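Local coordinates for fiber protein (Raptor siadenovirus a, PDB 5FJL) that forms the head domain of the trimeric adenovirus fibre, the capsid spike that probably attaches the virion to its host-cell receptor, at residues S61-L72 against I163-L172. Residues are numbered along the deposited sequence; the frame is centred on the assembly and turned at random.
Sequences SITITILGNYGL and IVTVHPFLSL
An antiparallel pair of strands in the all-beta fibre head joins Thr63, Ile64 and Thr65 to Ser171, Leu170 and Phe169, close to the C-terminus of the chain. Two hydrogen-bonded pairs flank a non-hydrogen-bonded one: Thr63 N gives to Ser171 O at 2.8 Å, Thr65 N to Phe169 O also at 2.8 Å, and both are returned, all four lying in the carbonyl planes. On the Thr63, Thr65, Ser171 face, one water joins Thr65 OG1 (2.7 Å) to Ser171 OG and Phe169 O; Ser171 OG also bonds to Asn111 O. The Phe169 ring turns an edge to Thr65 O, while Leu67 CD1 comes obliquely to its CE2 at 4.0 Å; Phe136 meets the same ring edge-to-face.

Ile64 and Pro168 lie side by side on the other face; with Ile64 CG2 anti to the backbone N (chi1 -55°), that methyl sits against Pro168 CB at 3.7 Å. This face also meets the partner subunits: Ile64 packs on Ile62 of the second subunit, Ile62 on Ile64 of the third.

Beyond Pro168 the strands part, and the Tyr70 ring reaches across to 163-166, its CE2 edge lying beside Val164 O and Thr165 CA, near the ring plane. Tyr70 and Val166 cross at about a right angle, CZ to CG1 at 4.0 Å. The Tyr70 hydroxyl bonds to a second water that Thr165 OG1 and Val166 N share, while a third water links Leu72 N to Thr165 OG1. Here the ring and these two waters connect the segments, with no direct backbone hydrogen bond between them. Val164 and Thr165 form a classic beta bulge opposite Leu118, within the antiparallel beta-sandwich of an adenovirus fibre head.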
loop_
_atom_site.group_PDB
_atom_site.type_symbol
_atom_site.label_atom_id
_atom_site.label_comp_id
_atom_site.label_asym_id
_atom_site.label_seq_id
_atom_site.Cartn_x
_atom_site.Cartn_y
_atom_site.Cartn_z
ATOM N N SER A 61 -6.157 10.478 18.470
ATOM C CA SER A 61 -5.582 11.370 17.455
ATOM C C SER A 61 -5.392 10.742 16.069
ATOM O O SER A 61 -4.815 11.396 15.187
ATOM C CB SER A 61 -4.222 11.915 17.922
ATOM O OG SER A 61 -3.267 10.867 18.048
ATOM N N ILE A 62 -5.822 9.494 15.872
ATOM C CA ILE A 62 -5.830 8.948 14.509
ATOM C C ILE A 62 -7.218 8.816 13.916
ATOM O O ILE A 62 -8.141 8.256 14.544
ATOM C CB ILE A 62 -5.107 7.612 14.343
ATOM C CG1 ILE A 62 -5.049 7.318 12.855
ATOM C CG2 ILE A 62 -5.845 6.452 14.981
ATOM C CD1 ILE A 62 -4.120 6.217 12.501
ATOM N N THR A 63 -7.326 9.297 12.674
ATOM C CA THR A 63 -8.554 9.215 11.925
ATOM C C THR A 63 -8.339 8.265 10.734
ATOM O O THR A 63 -7.290 8.314 10.100
ATOM C CB THR A 63 -8.963 10.593 11.391
ATOM O OG1 THR A 63 -9.119 11.516 12.486
ATOM C CG2 THR A 63 -10.270 10.518 10.630
ATOM N N ILE A 64 -9.334 7.471 10.446
ATOM C CA ILE A 64 -9.348 6.564 9.293
ATOM C C ILE A 64 -10.520 6.971 8.440
ATOM O O ILE A 64 -11.663 7.007 8.905
ATOM C CB ILE A 64 -9.420 5.092 9.714
ATOM C CG1 ILE A 64 -8.242 4.855 10.674
ATOM C CG2 ILE A 64 -9.429 4.184 8.470
ATOM C CD1 ILE A 64 -7.843 3.447 10.986
ATOM N N THR A 65 -10.262 7.280 7.176
ATOM C CA THR A 65 -11.286 7.738 6.243
ATOM C C THR A 65 -11.462 6.755 5.117
ATOM O O THR A 65 -10.465 6.320 4.495
ATOM C CB THR A 65 -10.957 9.144 5.689
ATOM O OG1 THR A 65 -10.783 10.052 6.791
ATOM C CG2 THR A 65 -12.035 9.655 4.737
ATOM N N ILE A 66 -12.713 6.420 4.829
ATOM C CA ILE A 66 -13.105 5.535 3.740
ATOM C C ILE A 66 -13.900 6.370 2.747
ATOM O O ILE A 66 -14.614 7.281 3.157
ATOM C CB ILE A 66 -14.040 4.411 4.212
ATOM C CG1 ILE A 66 -13.365 3.549 5.261
ATOM C CG2 ILE A 66 -14.429 3.518 3.047
ATOM C CD1 ILE A 66 -12.247 2.730 4.688
ATOM N N LEU A 67 -13.763 6.099 1.458
ATOM C CA LEU A 67 -14.623 6.706 0.451
ATOM C C LEU A 67 -15.835 5.812 0.192
ATOM O O LEU A 67 -15.722 4.592 0.171
ATOM C CB LEU A 67 -13.834 6.924 -0.839
ATOM C CG LEU A 67 -12.540 7.723 -0.622
ATOM C CD1 LEU A 67 -11.884 7.936 -1.985
ATOM C CD2 LEU A 67 -12.811 9.047 0.099
ATOM N N GLY A 68 -16.983 6.418 -0.023
ATOM C CA GLY A 68 -18.229 5.679 -0.157
ATOM C C GLY A 68 -18.579 5.305 -1.558
ATOM O O GLY A 68 -17.981 5.782 -2.514
ATOM N N ASN A 69 -19.576 4.421 -1.685
ATOM C CA ASN A 69 -20.306 4.224 -2.970
ATOM C C ASN A 69 -19.509 3.530 -4.062
ATOM O O ASN A 69 -19.698 3.783 -5.245
ATOM C CB ASN A 69 -20.847 5.548 -3.537
ATOM C CG ASN A 69 -21.645 6.320 -2.524
ATOM O OD1 ASN A 69 -21.271 7.426 -2.143
ATOM N ND2 ASN A 69 -22.731 5.718 -2.046
ATOM N N TYR A 70 -18.610 2.656 -3.646
ATOM C CA TYR A 70 -17.797 1.919 -4.594
ATOM C C TYR A 70 -17.245 0.704 -3.868
ATOM O O TYR A 70 -17.306 0.643 -2.645
ATOM C CB TYR A 70 -16.653 2.823 -5.120
ATOM C CG TYR A 70 -15.455 2.741 -4.268
ATOM C CD1 TYR A 70 -15.412 3.358 -3.041
ATOM C CD2 TYR A 70 -14.378 1.970 -4.646
ATOM C CE1 TYR A 70 -14.323 3.217 -2.199
ATOM C CE2 TYR A 70 -13.270 1.848 -3.825
ATOM C CZ TYR A 70 -13.272 2.458 -2.588
ATOM O OH TYR A 70 -12.206 2.362 -1.737
ATOM N N GLY A 71 -16.710 -0.244 -4.630
ATOM C CA GLY A 71 -15.891 -1.338 -4.099
ATOM C C GLY A 71 -16.124 -2.670 -4.800
ATOM O O GLY A 71 -16.913 -2.754 -5.748
ATOM N N LEU A 72 -15.396 -3.690 -4.308
ATOM C CA LEU A 72 -15.487 -5.077 -4.771
ATOM C C LEU A 72 -16.545 -5.897 -4.021
ATOM O O LEU A 72 -16.770 -5.694 -2.843
ATOM C CB LEU A 72 -14.133 -5.787 -4.611
ATOM C CG LEU A 72 -12.846 -5.240 -5.257
ATOM C CD1 LEU A 72 -11.649 -6.126 -4.939
ATOM C CD2 LEU A 72 -13.041 -5.134 -6.755
ATOM N N ILE A 163 -11.087 4.275 -9.851
ATOM C CA ILE A 163 -10.497 3.693 -8.631
ATOM C C ILE A 163 -11.238 2.394 -8.345
ATOM O O ILE A 163 -12.429 2.419 -8.030
ATOM C CB ILE A 163 -10.589 4.639 -7.412
ATOM C CG1 ILE A 163 -9.991 6.022 -7.726
ATOM C CG2 ILE A 163 -9.997 3.970 -6.180
ATOM C CD1 ILE A 163 -10.026 6.989 -6.583
ATOM N N VAL A 164 -10.550 1.280 -8.456
ATOM C CA VAL A 164 -11.127 -0.029 -8.239
ATOM C C VAL A 164 -11.163 -0.368 -6.750
ATOM O O VAL A 164 -12.194 -0.755 -6.210
ATOM C CB VAL A 164 -10.362 -1.099 -9.006
ATOM C CG1 VAL A 164 -10.930 -2.491 -8.686
ATOM C CG2 VAL A 164 -10.390 -0.814 -10.504
ATOM N N THR A 165 -10.035 -0.176 -6.092
ATOM C CA THR A 165 -9.984 -0.371 -4.634
ATOM C C THR A 165 -8.803 0.459 -4.097
ATOM O O THR A 165 -7.879 0.778 -4.827
ATOM C CB THR A 165 -9.983 -1.867 -4.291
ATOM O OG1 THR A 165 -10.468 -2.072 -2.936
ATOM C CG2 THR A 165 -8.647 -2.387 -4.542
ATOM N N VAL A 166 -8.955 0.903 -2.847
ATOM C CA VAL A 166 -7.925 1.742 -2.209
ATOM C C VAL A 166 -7.872 1.400 -0.723
ATOM O O VAL A 166 -8.876 1.149 -0.064
ATOM C CB VAL A 166 -8.151 3.253 -2.492
ATOM C CG1 VAL A 166 -9.529 3.704 -2.074
ATOM C CG2 VAL A 166 -7.079 4.117 -1.868
ATOM N N HIS A 167 -6.661 1.360 -0.193
ATOM C CA HIS A 167 -6.482 1.136 1.244
ATOM C C HIS A 167 -7.040 2.359 1.997
ATOM O O HIS A 167 -6.925 3.486 1.510
ATOM C CB HIS A 167 -4.994 0.937 1.571
ATOM C CG HIS A 167 -4.737 0.505 2.982
ATOM N ND1 HIS A 167 -4.953 -0.783 3.418
ATOM C CD2 HIS A 167 -4.358 1.204 4.070
ATOM C CE1 HIS A 167 -4.698 -0.865 4.707
ATOM N NE2 HIS A 167 -4.314 0.328 5.125
ATOM N N PRO A 168 -7.609 2.164 3.194
ATOM C CA PRO A 168 -8.168 3.310 3.890
ATOM C C PRO A 168 -7.142 4.423 4.115
ATOM O O PRO A 168 -5.938 4.185 4.223
ATOM C CB PRO A 168 -8.625 2.702 5.221
ATOM C CG PRO A 168 -8.985 1.301 4.863
ATOM C CD PRO A 168 -7.905 0.900 3.886
ATOM N N PHE A 169 -7.640 5.651 4.234
ATOM C CA PHE A 169 -6.785 6.805 4.419
ATOM C C PHE A 169 -6.548 7.119 5.891
ATOM O O PHE A 169 -7.527 7.240 6.637
ATOM C CB PHE A 169 -7.365 8.034 3.718
ATOM C CG PHE A 169 -7.449 7.916 2.242
ATOM C CD1 PHE A 169 -6.357 8.235 1.454
ATOM C CD2 PHE A 169 -8.578 7.418 1.624
ATOM C CE1 PHE A 169 -6.407 8.137 0.089
ATOM C CE2 PHE A 169 -8.641 7.260 0.230
ATOM C CZ PHE A 169 -7.529 7.631 -0.543
ATOM N N LEU A 170 -5.295 7.251 6.306
ATOM C CA LEU A 170 -4.946 7.534 7.681
ATOM C C LEU A 170 -4.569 9.003 7.821
ATOM O O LEU A 170 -3.894 9.585 6.949
ATOM C CB LEU A 170 -3.780 6.653 8.156
ATOM C CG LEU A 170 -4.100 5.261 8.679
ATOM C CD1 LEU A 170 -5.017 4.448 7.810
ATOM C CD2 LEU A 170 -2.791 4.521 8.976
ATOM N N SER A 171 -5.007 9.587 8.946
ATOM C CA SER A 171 -4.584 10.939 9.331
ATOM C C SER A 171 -4.193 10.892 10.804
ATOM O O SER A 171 -4.907 10.307 11.602
ATOM C CB SER A 171 -5.721 11.945 9.170
ATOM O OG SER A 171 -6.327 11.941 7.883
ATOM N N LEU A 172 -3.037 11.448 11.124
ATOM C CA LEU A 172 -2.557 11.532 12.514
ATOM C C LEU A 172 -2.768 12.958 13.010
ATOM O O LEU A 172 -2.300 13.890 12.360
ATOM C CB LEU A 172 -1.073 11.135 12.581
ATOM C CG LEU A 172 -0.670 9.666 12.381
ATOM C CD1 LEU A 172 -1.129 8.828 13.556
ATOM C CD2 LEU A 172 -1.158 9.041 11.075
HETATM O O HOH W 1 -8.217 10.009 7.520
HETATM O O HOH W 2 -11.570 -0.101 -1.691
HETATM O O HOH W 3 -12.864 -3.155 -2.489
#